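Cruciform cutting endonuclease 1, mitochondrial (Schizosaccharomyces pombe, PDB 1KCF) resolves Holliday junctions as a magnesium-dependent homodimeric endonuclease, cutting four-way DNA at the point of strand exchange and apparently contributing to the maintenance of mitochondrial DNA. Local coordinates at residues A[31-36]-A[248-253]; A[46-50]-A[134-139]. All blocks are in the same frame, centred on the assembly; numbering follows the deposited sequence.

Interaction 1. Residues A[31-36]-A[248-253]; sequences IVDSPI and YRNFCK
The guanidinium of Arg249 meets the turn after helix 26-33 with its edge: the carbonyl oxygens of Ser34, Val32 and Pro35 lie near its plane, while Ile31 O and the CA of Ile36 stand obliquely to it. Arg249 NE reaches Ser34 O at 3.0 Å with a fairly straight N-H (159°), and Arg249 NH2 reaches the same oxygen at 3.3 Å, well above its carbonyl plane; this pair sets the group's orientation. NH2 makes a further, weak bond to Pro35 O. Arginine suits this place because its chain, extended from CG to NE, carries both donors to the loop's carbonyl oxygens. Ser34, its OG set between backbone N and carbonyl carbon (chi1 61°), gives Ile31 O a 2.7 Å bond from OG, beside the one from its own backbone N. Apolar groups line the helix side: Ile31 CD1 touches Cys252 SG at 3.6 Å, Val32 CG2 meets Cys252 CB, and the alkyl chain of Lys253 crosses Val32 at about a right angle. Ile31 and Tyr248 also rest on Ile12 of helix 6-15. The arrangement is helix-to-helix packing that joins the SAP region to the long C-terminal helix, whose arginine bonds to the backbone of residues 34-35.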
loop_
_atom_site.group_PDB
_atom_site.type_symbol
_atom_site.label_atom_id
_atom_site.label_comp_id
_atom_site.label_asym_id
_atom_site.label_seq_id
_atom_site.Cartn_x
_atom_site.Cartn_y
_atom_site.Cartn_z
ATOM N N ILE A 31 14.512 9.026 -24.627
ATOM C CA ILE A 31 15.467 10.021 -24.158
ATOM C C ILE A 31 14.901 11.426 -24.346
ATOM O O ILE A 31 14.733 12.172 -23.381
ATOM C CB ILE A 31 16.800 9.910 -24.937
ATOM C CG1 ILE A 31 17.419 8.532 -24.701
ATOM C CG2 ILE A 31 17.764 11.014 -24.507
ATOM C CD1 ILE A 31 18.644 8.252 -25.546
ATOM N N VAL A 32 14.603 11.771 -25.593
ATOM C CA VAL A 32 14.072 13.086 -25.932
ATOM C C VAL A 32 12.798 13.452 -25.170
ATOM O O VAL A 32 12.590 14.611 -24.804
ATOM C CB VAL A 32 13.771 13.177 -27.451
ATOM C CG1 VAL A 32 13.171 14.536 -27.791
ATOM C CG2 VAL A 32 15.046 12.945 -28.249
ATOM N N ASP A 33 11.948 12.460 -24.930
ATOM C CA ASP A 33 10.684 12.689 -24.242
ATOM C C ASP A 33 10.731 12.502 -22.730
ATOM O O ASP A 33 9.725 12.699 -22.052
ATOM C CB ASP A 33 9.606 11.787 -24.842
ATOM C CG ASP A 33 9.294 12.139 -26.284
ATOM O OD1 ASP A 33 9.052 11.209 -27.086
ATOM O OD2 ASP A 33 9.284 13.346 -26.612
ATOM N N SER A 34 11.889 12.122 -22.200
ATOM C CA SER A 34 12.031 11.938 -20.757
ATOM C C SER A 34 11.590 13.222 -20.058
ATOM O O SER A 34 12.052 14.309 -20.397
ATOM C CB SER A 34 13.487 11.645 -20.404
ATOM O OG SER A 34 14.312 12.730 -20.787
ATOM N N PRO A 35 10.685 13.113 -19.075
ATOM C CA PRO A 35 10.191 14.281 -18.339
ATOM C C PRO A 35 11.294 15.062 -17.630
ATOM O O PRO A 35 12.295 14.491 -17.191
ATOM C CB PRO A 35 9.200 13.669 -17.346
ATOM C CG PRO A 35 8.720 12.443 -18.056
ATOM C CD PRO A 35 9.996 11.889 -18.634
ATOM N N ILE A 36 11.101 16.371 -17.520
ATOM C CA ILE A 36 12.061 17.236 -16.851
ATOM C C ILE A 36 11.621 17.443 -15.408
ATOM O O ILE A 36 10.533 17.963 -15.147
ATOM C CB ILE A 36 12.156 18.610 -17.546
ATOM C CG1 ILE A 36 12.862 19.617 -16.633
ATOM C CG2 ILE A 36 10.766 19.096 -17.921
ATOM C CD1 ILE A 36 14.317 19.303 -16.378
ATOM N N TYR A 248 21.738 15.271 -23.279
ATOM C CA TYR A 248 21.315 14.294 -24.280
ATOM C C TYR A 248 19.970 14.475 -24.976
ATOM O O TYR A 248 19.778 13.942 -26.066
ATOM C CB TYR A 248 21.393 12.888 -23.690
ATOM C CG TYR A 248 22.807 12.418 -23.445
ATOM C CD1 TYR A 248 23.252 12.129 -22.157
ATOM C CD2 TYR A 248 23.701 12.252 -24.503
ATOM C CE1 TYR A 248 24.550 11.685 -21.930
ATOM C CE2 TYR A 248 24.999 11.809 -24.284
ATOM C CZ TYR A 248 25.416 11.526 -22.996
ATOM O OH TYR A 248 26.695 11.064 -22.769
ATOM N N ARG A 249 19.041 15.205 -24.371
ATOM C CA ARG A 249 17.747 15.407 -25.014
ATOM C C ARG A 249 17.926 16.085 -26.367
ATOM O O ARG A 249 17.538 15.536 -27.403
ATOM C CB ARG A 249 16.816 16.257 -24.145
ATOM C CG ARG A 249 16.225 15.531 -22.949
ATOM C CD ARG A 249 15.076 16.330 -22.359
ATOM N NE ARG A 249 14.601 15.782 -21.090
ATOM C CZ ARG A 249 15.205 15.963 -19.919
ATOM N NH1 ARG A 249 16.316 16.684 -19.847
ATOM N NH2 ARG A 249 14.694 15.427 -18.818
ATOM N N ASN A 250 18.515 17.278 -26.356
ATOM C CA ASN A 250 18.735 18.013 -27.595
ATOM C C ASN A 250 19.657 17.264 -28.535
ATOM O O ASN A 250 19.473 17.295 -29.748
ATOM C CB ASN A 250 19.304 19.402 -27.309
ATOM C CG ASN A 250 18.278 20.323 -26.693
ATOM O OD1 ASN A 250 17.081 20.190 -26.951
ATOM N ND2 ASN A 250 18.737 21.272 -25.888
ATOM N N PHE A 251 20.645 16.579 -27.977
ATOM C CA PHE A 251 21.583 15.824 -28.793
ATOM C C PHE A 251 20.877 14.725 -29.599
ATOM O O PHE A 251 21.145 14.547 -30.790
ATOM C CB PHE A 251 22.665 15.203 -27.906
ATOM C CG PHE A 251 23.664 14.383 -28.661
ATOM C CD1 PHE A 251 24.575 14.990 -29.516
ATOM C CD2 PHE A 251 23.664 13.000 -28.556
ATOM C CE1 PHE A 251 25.470 14.232 -30.254
ATOM C CE2 PHE A 251 24.553 12.234 -29.289
ATOM C CZ PHE A 251 25.459 12.851 -30.143
ATOM N N CYS A 252 19.978 13.993 -28.947
ATOM C CA CYS A 252 19.252 12.908 -29.603
ATOM C C CYS A 252 18.230 13.371 -30.635
ATOM O O CYS A 252 17.879 12.616 -31.538
ATOM C CB CYS A 252 18.564 12.023 -28.563
ATOM S SG CYS A 252 19.702 10.998 -27.618
ATOM N N LYS A 253 17.741 14.599 -30.502
ATOM C CA LYS A 253 16.778 15.128 -31.464
ATOM C C LYS A 253 17.385 15.091 -32.868
ATOM O O LYS A 253 16.672 14.939 -33.860
ATOM C CB LYS A 253 16.405 16.569 -31.114
ATOM C CG LYS A 253 15.426 16.717 -29.968
ATOM C CD LYS A 253 15.201 18.187 -29.654
ATOM C CE LYS A 253 14.192 18.370 -28.537
ATOM N NZ LYS A 253 14.156 19.781 -28.063
#

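Interaction 2. Residues A[46-50]-A[134-139]; sequences DLGIK and RVNMLE
Leu47 and Glu139 cross at about a right angle, the leucine's CD1 pressing on the glutamate's aliphatic root, 3.3 Å from Glu139 CB. Leu47 CG lies beside the backbone N (chi1 -68°), and chi2 near 180° extends the branch ending in CD1 towards the helix. Glu139 serves two roles here: its CB and CG offer a hydrocarbon surface to the leucine, while its OE1, still beside Leu47 CD1, forms a salt bridge with Arg118, which pairs its buried charge. A second crossing, also near a right angle, brings Ile49 CD1 over the stem of Arg134, 3.5 Å from Arg134 CB; the straight arginine chain presents methylenes along its length. Between these crossings sits Leu138 CD1, 3.9 Å from Gly48 O and near Leu47 CD2 and Ile49 CG1, a branched aliphatic among others of its kind. Gly48 CA lies 4.5 Å from Val135 CG1. Next to Leu47 is the magnesium ligand Asp46, near the end of the first strand of this RNase H-like sheet. Helix 128-151 thus packs across the end of strand 42-47; strand 113-118 adds Met116 beside Leu47 and Glu139, and helix 91-109 brings Met94 against Ile49 and Leu138.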
loop_
_atom_site.group_PDB
_atom_site.type_symbol
_atom_site.label_atom_id
_atom_site.label_comp_id
_atom_site.label_asym_id
_atom_site.label_seq_id
_atom_site.Cartn_x
_atom_site.Cartn_y
_atom_site.Cartn_z
ATOM N N ASP A 46 15.049 4.812 0.783
ATOM C CA ASP A 46 15.279 3.378 0.677
ATOM C C ASP A 46 14.286 2.733 1.628
ATOM O O ASP A 46 14.504 2.729 2.841
ATOM C CB ASP A 46 16.696 3.033 1.122
ATOM C CG ASP A 46 17.553 2.551 -0.014
ATOM O OD1 ASP A 46 17.098 1.663 -0.762
ATOM O OD2 ASP A 46 18.685 3.060 -0.153
ATOM N N LEU A 47 13.196 2.201 1.080
ATOM C CA LEU A 47 12.154 1.588 1.894
ATOM C C LEU A 47 12.588 0.395 2.733
ATOM O O LEU A 47 13.135 -0.589 2.224
ATOM C CB LEU A 47 10.966 1.179 1.025
ATOM C CG LEU A 47 10.163 2.318 0.402
ATOM C CD1 LEU A 47 9.124 1.741 -0.545
ATOM C CD2 LEU A 47 9.508 3.143 1.497
ATOM N N GLY A 48 12.317 0.510 4.028
ATOM C CA GLY A 48 12.635 -0.525 4.989
ATOM C C GLY A 48 12.002 -0.073 6.288
ATOM O O GLY A 48 11.672 1.103 6.431
ATOM N N ILE A 49 11.810 -0.981 7.232
ATOM C CA ILE A 49 11.211 -0.589 8.500
ATOM C C ILE A 49 12.286 -0.446 9.572
ATOM O O ILE A 49 12.395 0.597 10.211
ATOM C CB ILE A 49 10.139 -1.608 8.940
ATOM C CG1 ILE A 49 9.013 -1.630 7.903
ATOM C CG2 ILE A 49 9.583 -1.231 10.308
ATOM C CD1 ILE A 49 7.932 -2.652 8.171
ATOM N N LYS A 50 13.100 -1.480 9.749
ATOM C CA LYS A 50 14.148 -1.414 10.755
ATOM C C LYS A 50 15.404 -0.740 10.221
ATOM O O LYS A 50 16.325 -0.436 10.982
ATOM C CB LYS A 50 14.453 -2.816 11.293
ATOM C CG LYS A 50 13.261 -3.425 12.034
ATOM C CD LYS A 50 13.603 -4.727 12.733
ATOM C CE LYS A 50 12.378 -5.289 13.453
ATOM N NZ LYS A 50 12.673 -6.549 14.197
ATOM N N ARG A 134 5.909 -6.412 4.266
ATOM C CA ARG A 134 6.155 -5.161 4.974
ATOM C C ARG A 134 6.511 -4.013 4.033
ATOM O O ARG A 134 5.898 -2.954 4.092
ATOM C CB ARG A 134 7.294 -5.327 5.980
ATOM C CG ARG A 134 7.079 -6.396 7.025
ATOM C CD ARG A 134 8.332 -6.537 7.881
ATOM N NE ARG A 134 8.264 -7.685 8.781
ATOM C CZ ARG A 134 9.205 -7.995 9.667
ATOM N NH1 ARG A 134 10.290 -7.240 9.773
ATOM N NH2 ARG A 134 9.063 -9.060 10.445
ATOM N N VAL A 135 7.503 -4.222 3.171
ATOM C CA VAL A 135 7.929 -3.172 2.253
ATOM C C VAL A 135 6.919 -2.866 1.153
ATOM O O VAL A 135 6.818 -1.723 0.708
ATOM C CB VAL A 135 9.294 -3.503 1.596
ATOM C CG1 VAL A 135 10.368 -3.589 2.665
ATOM C CG2 VAL A 135 9.205 -4.816 0.819
ATOM N N ASN A 136 6.182 -3.877 0.703
ATOM C CA ASN A 136 5.188 -3.644 -0.339
ATOM C C ASN A 136 4.059 -2.793 0.236
ATOM O O ASN A 136 3.523 -1.907 -0.433
ATOM C CB ASN A 136 4.613 -4.969 -0.856
ATOM C CG ASN A 136 5.637 -5.794 -1.616
ATOM O OD1 ASN A 136 6.701 -5.297 -1.990
ATOM N ND2 ASN A 136 5.313 -7.060 -1.860
ATOM N N MET A 137 3.710 -3.075 1.486
ATOM C CA MET A 137 2.646 -2.366 2.171
ATOM C C MET A 137 3.024 -0.910 2.418
ATOM O O MET A 137 2.223 -0.008 2.183
ATOM C CB MET A 137 2.342 -3.053 3.504
ATOM C CG MET A 137 0.935 -2.820 3.999
ATOM S SD MET A 137 0.595 -3.652 5.550
ATOM C CE MET A 137 0.823 -5.367 5.054
ATOM N N LEU A 138 4.246 -0.697 2.898
ATOM C CA LEU A 138 4.753 0.639 3.184
ATOM C C LEU A 138 4.739 1.476 1.910
ATOM O O LEU A 138 4.202 2.580 1.879
ATOM C CB LEU A 138 6.184 0.555 3.716
ATOM C CG LEU A 138 6.532 1.420 4.929
ATOM C CD1 LEU A 138 8.047 1.469 5.082
ATOM C CD2 LEU A 138 5.978 2.824 4.753
ATOM N N GLU A 139 5.335 0.933 0.859
ATOM C CA GLU A 139 5.391 1.608 -0.427
ATOM C C GLU A 139 3.990 1.960 -0.916
ATOM O O GLU A 139 3.722 3.102 -1.292
ATOM C CB GLU A 139 6.085 0.709 -1.454
ATOM C CG GLU A 139 5.985 1.191 -2.890
ATOM C CD GLU A 139 6.710 0.277 -3.864
ATOM O OE1 GLU A 139 7.957 0.321 -3.901
ATOM O OE2 GLU A 139 6.038 -0.491 -4.585
#

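Overall arrangement
From the N terminus, helix 26-33 passes into the turn that forms one half of interaction 1, and strand 42-47 follows shortly after to supply one half of interaction 2. The chain then runs through two further strands, helix 91-109 and strand 113-118 before helix 128-151 closes interaction 2. Only with the end of helix 224-253 does interaction 1 close, so the shorter loop lies wholly within the longer and the two do not cross. Their centres are 33 Å apart, on opposite sides of the chain's centre. Interaction 1 fastens the N-terminal helices to the final helix, whereas interaction 2 joins the central sheet to a helix within the catalytic fold.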